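Local coordinates for uncharacterized protein (Trypanosoma congolense, PDB 4E40) that is the haptoglobin-hemoglobin receptor of the trypanosome surface, an elongated helical bundle that probably captures hemoglobin complexes for nutrient uptake, at residues 46-49 with 50-54; 105-108 with 109-113; 209-212 with 213-217. All coordinates share one frame; numbering follows the deposited sequence.

Interaction 1: residues 46-49 with 50-54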
loop_
_atom_site.group_PDB
_atom_site.type_symbol
_atom_site.label_atom_id
_atom_site.label_comp_id
_atom_site.label_asym_id
_atom_site.label_seq_id
_atom_site.Cartn_x
_atom_site.Cartn_y
_atom_site.Cartn_z
ATOM N N THR A 46 3.477 -8.644 -6.248
ATOM C CA THR A 46 3.920 -9.454 -5.117
ATOM C C THR A 46 4.022 -10.937 -5.416
ATOM O O THR A 46 4.805 -11.643 -4.752
ATOM C CB THR A 46 3.131 -9.164 -3.817
ATOM O OG1 THR A 46 1.749 -9.555 -3.941
ATOM C CG2 THR A 46 3.294 -7.674 -3.446
ATOM N N GLU A 47 3.252 -11.422 -6.389
ATOM C CA GLU A 47 3.314 -12.837 -6.740
ATOM C C GLU A 47 4.700 -13.103 -7.360
ATOM O O GLU A 47 5.313 -14.168 -7.099
ATOM C CB GLU A 47 2.159 -13.220 -7.673
ATOM C CG GLU A 47 2.073 -14.695 -8.045
ATOM C CD GLU A 47 1.117 -14.968 -9.213
ATOM O OE1 GLU A 47 0.990 -16.147 -9.629
ATOM O OE2 GLU A 47 0.485 -14.011 -9.732
ATOM N N PHE A 48 5.205 -12.135 -8.136
ATOM C CA PHE A 48 6.579 -12.219 -8.695
ATOM C C PHE A 48 7.673 -12.240 -7.597
ATOM O O PHE A 48 8.616 -13.025 -7.694
ATOM C CB PHE A 48 6.843 -11.083 -9.697
ATOM C CG PHE A 48 8.293 -10.950 -10.114
ATOM C CD1 PHE A 48 8.817 -11.740 -11.145
ATOM C CD2 PHE A 48 9.138 -10.025 -9.484
ATOM C CE1 PHE A 48 10.163 -11.615 -11.529
ATOM C CE2 PHE A 48 10.477 -9.900 -9.860
ATOM C CZ PHE A 48 10.988 -10.698 -10.886
ATOM N N SER A 49 7.557 -11.365 -6.599
ATOM C CA SER A 49 8.537 -11.280 -5.471
ATOM C C SER A 49 8.503 -12.476 -4.612
ATOM O O SER A 49 9.583 -12.989 -4.212
ATOM C CB SER A 49 8.262 -10.064 -4.603
ATOM O OG SER A 49 8.233 -8.955 -5.437
ATOM N N ARG A 50 7.286 -12.950 -4.326
ATOM C CA ARG A 50 7.085 -14.172 -3.603
ATOM C C ARG A 50 7.746 -15.335 -4.345
ATOM O O ARG A 50 8.537 -16.070 -3.760
ATOM C CB ARG A 50 5.593 -14.423 -3.339
ATOM C CG ARG A 50 5.314 -15.524 -2.359
ATOM C CD ARG A 50 4.008 -15.188 -1.585
ATOM N NE ARG A 50 3.905 -15.985 -0.334
ATOM C CZ ARG A 50 2.941 -15.974 0.618
ATOM N NH1 ARG A 50 3.042 -16.841 1.679
ATOM N NH2 ARG A 50 1.894 -15.182 0.507
ATOM N N LYS A 51 7.500 -15.451 -5.659
ATOM C CA LYS A 51 8.104 -16.499 -6.464
ATOM C C LYS A 51 9.623 -16.344 -6.519
ATOM O O LYS A 51 10.290 -17.362 -6.435
ATOM C CB LYS A 51 7.484 -16.530 -7.878
ATOM C CG LYS A 51 6.312 -17.504 -7.906
ATOM C CD LYS A 51 5.316 -17.204 -9.019
ATOM C CE LYS A 51 4.210 -18.244 -9.023
ATOM N NZ LYS A 51 2.941 -17.602 -9.441
ATOM N N LYS A 52 10.135 -15.128 -6.581
ATOM C CA LYS A 52 11.612 -14.922 -6.567
ATOM C C LYS A 52 12.189 -15.476 -5.248
ATOM O O LYS A 52 13.236 -16.186 -5.252
ATOM C CB LYS A 52 11.970 -13.470 -6.723
ATOM C CG LYS A 52 13.447 -13.152 -6.735
ATOM C CD LYS A 52 13.652 -11.748 -7.346
ATOM C CE LYS A 52 14.980 -11.096 -6.896
ATOM N NZ LYS A 52 15.111 -9.648 -7.311
ATOM N N SER A 53 11.504 -15.160 -4.146
ATOM C CA SER A 53 12.022 -15.638 -2.828
ATOM C C SER A 53 11.957 -17.184 -2.767
ATOM O O SER A 53 12.821 -17.820 -2.142
ATOM C CB SER A 53 11.245 -14.970 -1.674
ATOM O OG SER A 53 9.966 -15.575 -1.506
ATOM N N GLU A 54 10.916 -17.799 -3.377
ATOM C CA GLU A 54 10.788 -19.203 -3.359
ATOM C C GLU A 54 11.877 -19.873 -4.208
ATOM O O GLU A 54 12.379 -20.934 -3.822
ATOM C CB GLU A 54 9.419 -19.568 -3.958
ATOM C CG GLU A 54 8.282 -19.239 -2.998
ATOM C CD GLU A 54 6.889 -19.645 -3.573
ATOM O OE1 GLU A 54 6.782 -20.146 -4.718
ATOM O OE2 GLU A 54 5.899 -19.536 -2.864
#
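Glu47 and Lys51 join ends one turn apart on the long alpha helix 28-73 of the helical bundle, the receptor domain of a longer membrane protein, at a kink where the amides of Glu47 and Phe48 lack bonds to the preceding turn. From Arg50 onward the i to i+4 ladder is regular. Arg50 N donates to Thr46 O over 2.8 Å, and Arg50 CB rests 3.2 Å from that same Thr46 O. The arginine chain then leaves the turn for helix 82-147, packing on Val112 and reaching Asn113 in a weak hydrogen bond. Lys51 repeats the backbone bond to Glu47 O, while its aliphatic stem runs alongside the Glu47 side chain in the same direction. Glu47 stretches out with CG anti to N (chi1 -177°), which carries its carboxylate to the lysine tip. The salt bridge from Glu47 OE1 to Lys51 NZ is modelled at 2.4 Å, shorter than normal, so its exact length is doubtful. Lys52, a heme b contact in another structure of this protein, bonds through its N to Phe48 O at 2.8 Å. Its chain passes the Phe48 ring obliquely, Lys52 CD lying 4.5 Å from Phe48 CE2, before heading off to Leu223 and a weak, long ion pair with Glu227 on helix 192-246. Ser53 is buried against that helix and helix 82-147. A chi1 of 77° turns its hydroxyl back onto the helix: Ser53 OG donates to Arg50 O over 2.7 Å, and Arg50 O also accepts Glu54 N at 3.0 Å.

Interaction 2: residues 105-108 with 109-113. Unlike the reference sequence in segment 109-113: Val112 (reference Ala).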
loop_
_atom_site.group_PDB
_atom_site.type_symbol
_atom_site.label_atom_id
_atom_site.label_comp_id
_atom_site.label_asym_id
_atom_site.label_seq_id
_atom_site.Cartn_x
_atom_site.Cartn_y
_atom_site.Cartn_z
ATOM N N VAL A 105 13.918 -14.934 3.572
ATOM C CA VAL A 105 12.773 -15.344 2.741
ATOM C C VAL A 105 11.525 -15.337 3.606
ATOM O O VAL A 105 10.447 -14.971 3.094
ATOM C CB VAL A 105 13.077 -16.692 2.049
ATOM C CG1 VAL A 105 11.789 -17.289 1.385
ATOM C CG2 VAL A 105 14.162 -16.472 0.981
ATOM N N GLU A 106 11.630 -15.646 4.900
ATOM C CA GLU A 106 10.491 -15.470 5.831
ATOM C C GLU A 106 10.069 -14.037 5.985
ATOM O O GLU A 106 8.856 -13.749 6.063
ATOM C CB GLU A 106 10.813 -16.076 7.207
ATOM C CG GLU A 106 10.624 -17.570 7.198
ATOM C CD GLU A 106 9.281 -17.965 6.512
ATOM O OE1 GLU A 106 8.187 -17.372 6.813
ATOM O OE2 GLU A 106 9.370 -18.838 5.639
ATOM N N ILE A 107 11.048 -13.119 6.029
ATOM C CA ILE A 107 10.694 -11.714 6.053
ATOM C C ILE A 107 9.973 -11.299 4.781
ATOM O O ILE A 107 8.957 -10.550 4.897
ATOM C CB ILE A 107 11.911 -10.811 6.290
ATOM C CG1 ILE A 107 12.386 -11.035 7.691
ATOM C CG2 ILE A 107 11.498 -9.308 6.115
ATOM C CD1 ILE A 107 13.741 -10.404 7.974
ATOM N N VAL A 108 10.430 -11.739 3.604
ATOM C CA VAL A 108 9.785 -11.457 2.321
ATOM C C VAL A 108 8.325 -11.957 2.376
ATOM O O VAL A 108 7.405 -11.244 1.970
ATOM C CB VAL A 108 10.503 -12.114 1.138
ATOM C CG1 VAL A 108 9.620 -11.976 -0.149
ATOM C CG2 VAL A 108 11.854 -11.431 0.942
ATOM N N ALA A 109 8.117 -13.138 2.921
ATOM C CA ALA A 109 6.748 -13.690 2.970
ATOM C C ALA A 109 5.891 -12.830 3.844
ATOM O O ALA A 109 4.689 -12.617 3.517
ATOM C CB ALA A 109 6.803 -15.121 3.576
ATOM N N LYS A 110 6.435 -12.355 4.981
ATOM C CA LYS A 110 5.680 -11.531 5.928
ATOM C C LYS A 110 5.266 -10.235 5.244
ATOM O O LYS A 110 4.104 -9.801 5.397
ATOM C CB LYS A 110 6.474 -11.221 7.206
ATOM C CG LYS A 110 6.687 -12.441 8.112
ATOM C CD LYS A 110 7.593 -12.166 9.325
ATOM C CE LYS A 110 7.885 -13.447 10.141
ATOM N NZ LYS A 110 6.696 -14.319 10.303
ATOM N N LYS A 111 6.195 -9.659 4.478
ATOM C CA LYS A 111 5.890 -8.365 3.815
ATOM C C LYS A 111 4.891 -8.541 2.722
ATOM O O LYS A 111 4.051 -7.614 2.487
ATOM C CB LYS A 111 7.169 -7.676 3.250
ATOM C CG LYS A 111 8.194 -7.403 4.313
ATOM C CD LYS A 111 7.780 -6.523 5.469
ATOM C CE LYS A 111 8.755 -6.782 6.603
ATOM N NZ LYS A 111 8.706 -5.692 7.596
ATOM N N VAL A 112 4.997 -9.623 1.969
ATOM C CA VAL A 112 4.010 -9.907 0.937
ATOM C C VAL A 112 2.618 -9.979 1.601
ATOM O O VAL A 112 1.661 -9.388 1.110
ATOM C CB VAL A 112 4.265 -11.225 0.254
ATOM C CG1 VAL A 112 3.052 -11.764 -0.527
ATOM C CG2 VAL A 112 5.519 -11.097 -0.675
ATOM N N ASN A 113 2.520 -10.730 2.690
ATOM C CA ASN A 113 1.201 -10.843 3.376
ATOM C C ASN A 113 0.727 -9.528 3.926
ATOM O O ASN A 113 -0.509 -9.218 3.821
ATOM C CB ASN A 113 1.278 -11.945 4.454
ATOM C CG ASN A 113 1.290 -13.349 3.841
ATOM O OD1 ASN A 113 0.762 -13.559 2.757
ATOM N ND2 ASN A 113 1.889 -14.285 4.511
#
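Val108 and Val112 meet in an apolar contact one turn apart, on a continuous piece of helix 82-147 where it packs against helices 28-73 and 192-246. Val108 CG1 lies 4.2 Å from Val112 CG2, a loose touch between two buried valines; position 112 is alanine in the reference sequence. Closer at hand is the backbone, since Val112 CG2 sits 3.3 Å from Val108 O, the carbonyl that also receives Val112 N in a backbone bond of 2.9 Å. Both valines face the neighbouring helices: Val108 packs on Ser53 and Ala222, Val112 on Arg50 and Leu219. Next to them, Ile107 and Lys111 run side by side in the same direction. The isoleucine uses its CG2 branch, which stands anti to the backbone N, to meet the lysine stem, with Ile107 CG2 3.8 Å from Lys111 CE. A chi1 of -59° puts Lys111 CG beside the backbone N, 3.3 Å from Ile107 O, and a bend at chi2 then turns the chain away to a salt bridge with Glu218 on helix 192-246. On another side of the turn, Ala109 CB comes 4.2 Å from Glu106 OE1. Glu106 OE1 and Lys110 NZ remain 4.9 Å apart, opposite charges that are not in contact. With no side-chain hydrogen bond or salt bridge between the two segments, the four backbone bonds, from Ala109 through Val112, do most of the joining. Methyl and methylene groups fill in beside them, and any attraction between Glu106 and Lys110 is probably modest, while the firm charge pairing of Lys111 is directed to another helix.

Interaction 3: residues 209-212 with 213-217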
loop_
_atom_site.group_PDB
_atom_site.type_symbol
_atom_site.label_atom_id
_atom_site.label_comp_id
_atom_site.label_asym_id
_atom_site.label_seq_id
_atom_site.Cartn_x
_atom_site.Cartn_y
_atom_site.Cartn_z
ATOM N N VAL A 209 -1.646 3.284 2.014
ATOM C CA VAL A 209 -0.831 3.243 0.813
ATOM C C VAL A 209 0.602 3.600 1.211
ATOM O O VAL A 209 1.532 2.976 0.693
ATOM C CB VAL A 209 -1.413 4.086 -0.349
ATOM C CG1 VAL A 209 -0.427 4.132 -1.494
ATOM C CG2 VAL A 209 -2.794 3.548 -0.776
ATOM N N LYS A 210 0.776 4.536 2.152
ATOM C CA LYS A 210 2.142 4.863 2.637
ATOM C C LYS A 210 2.751 3.608 3.261
ATOM O O LYS A 210 3.937 3.306 3.010
ATOM C CB LYS A 210 2.146 5.994 3.638
ATOM C CG LYS A 210 1.940 7.332 2.950
ATOM C CD LYS A 210 1.786 8.436 3.960
ATOM C CE LYS A 210 1.666 9.753 3.224
ATOM N NZ LYS A 210 1.132 10.820 4.115
ATOM N N SER A 211 1.963 2.910 4.079
ATOM C CA SER A 211 2.407 1.650 4.706
ATOM C C SER A 211 2.785 0.614 3.651
ATOM O O SER A 211 3.822 -0.060 3.789
ATOM C CB SER A 211 1.344 1.090 5.661
ATOM O OG SER A 211 1.177 1.892 6.825
ATOM N N VAL A 212 1.973 0.467 2.601
ATOM C CA VAL A 212 2.294 -0.473 1.503
ATOM C C VAL A 212 3.662 -0.178 0.889
ATOM O O VAL A 212 4.465 -1.102 0.661
ATOM C CB VAL A 212 1.205 -0.499 0.388
ATOM C CG1 VAL A 212 1.688 -1.179 -0.904
ATOM C CG2 VAL A 212 -0.021 -1.200 0.911
ATOM N N GLU A 213 3.927 1.097 0.638
ATOM C CA GLU A 213 5.148 1.450 -0.026
ATOM C C GLU A 213 6.353 1.232 0.929
ATOM O O GLU A 213 7.433 0.882 0.427
ATOM C CB GLU A 213 5.028 2.884 -0.628
ATOM C CG GLU A 213 3.944 3.050 -1.714
ATOM C CD GLU A 213 3.426 4.487 -1.941
ATOM O OE1 GLU A 213 3.673 5.370 -1.104
ATOM O OE2 GLU A 213 2.782 4.759 -2.997
ATOM N N GLN A 214 6.174 1.379 2.255
ATOM C CA GLN A 214 7.212 1.114 3.251
ATOM C C GLN A 214 7.434 -0.392 3.374
ATOM O O GLN A 214 8.607 -0.860 3.376
ATOM C CB GLN A 214 6.846 1.607 4.625
ATOM C CG GLN A 214 6.881 3.105 4.849
ATOM C CD GLN A 214 6.909 3.417 6.338
ATOM O OE1 GLN A 214 6.048 2.971 7.107
ATOM N NE2 GLN A 214 7.921 4.173 6.761
ATOM N N ARG A 215 6.345 -1.182 3.488
ATOM C CA ARG A 215 6.564 -2.678 3.492
ATOM C C ARG A 215 7.244 -3.158 2.193
ATOM O O ARG A 215 8.013 -4.139 2.179
ATOM C CB ARG A 215 5.224 -3.480 3.697
ATOM C CG ARG A 215 4.312 -3.057 4.850
ATOM C CD ARG A 215 4.757 -3.213 6.289
ATOM N NE ARG A 215 5.806 -2.286 6.718
ATOM C CZ ARG A 215 5.652 -1.048 7.192
ATOM N NH1 ARG A 215 6.732 -0.373 7.571
ATOM N NH2 ARG A 215 4.449 -0.467 7.300
ATOM N N ALA A 216 6.954 -2.543 1.056
ATOM C CA ALA A 216 7.505 -2.947 -0.213
ATOM C C ALA A 216 9.022 -2.679 -0.212
ATOM O O ALA A 216 9.752 -3.453 -0.816
ATOM C CB ALA A 216 6.817 -2.206 -1.339
ATOM N N GLU A 217 9.453 -1.579 0.429
ATOM C CA GLU A 217 10.916 -1.254 0.503
ATOM C C GLU A 217 11.557 -2.321 1.396
ATOM O O GLU A 217 12.664 -2.834 1.064
ATOM C CB GLU A 217 11.165 0.163 1.094
ATOM C CG GLU A 217 10.795 1.293 0.125
ATOM C CD GLU A 217 11.097 2.697 0.695
ATOM O OE1 GLU A 217 10.908 2.915 1.922
ATOM O OE2 GLU A 217 11.482 3.613 -0.089
#
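Ser211 and Arg215 meet on one turn of the long alpha helix 192-246, near the centre of the chain, where this helix packs in the bundle against helices 28-73 and 82-147. Backbone bonds come first. Arg215 N points almost straight at Ser211 O, 2.8 Å away with an angle of 177° at the hydrogen, and Glu213, Gln214 and Ala216 make the equivalent bonds to Val209, Lys210 and Val212. Among the charged groups, Arg215 folds back over its own turn: bends at chi2 and chi3 (-66° and 71°) bring the guanidinium round so that Ser211 O lies over one of its faces. Gln214 CB sits over the same face, 3.5 Å from the plane and toward the rim. The main polar partner is Glu218, a salt bridge to Arg215 NH1; Gln214 OE1 adds only a weak bond of 3.4 Å to Arg215 NH1. The remaining contacts are van der Waals. The Glu213 chain, in the conformer described, passes obliquely by Val209, its CG 3.4 Å from Val209 O and its OE2 3.6 Å from Val209 CG1, a carboxylate oxygen against a methyl group. Ala216 and Val212 turn to helix 28-73, where both pack on Arg42, a residue seen binding heme b in another structure of this protein, though no heme is bound here. Within the turn itself, Ala216 CB lies 3.3 Å from Val212 O, the same oxygen that accepts Ala216 N at 2.9 Å.

Overall arrangement
From the N terminus, the three contacts come in series, one on each long helix: interaction 1 on helix 28-73, interaction 2 on helix 82-147, interaction 3 on helix 192-246. Each is an unbroken piece of one helix, a little over two turns long, so none closes a loop, and none nests in or crosses another. The bundle brings them side by side. Interactions 1 and 2, with centres about 9 Å apart, pack directly, Ser53 against Val105. Interaction 2 also touches interaction 3, Lys111 CB against the carbonyl of Arg215, whereas interactions 1 and 3 stay about 7 Å apart at their nearest atoms. Interaction 2 thus lies against both of the others.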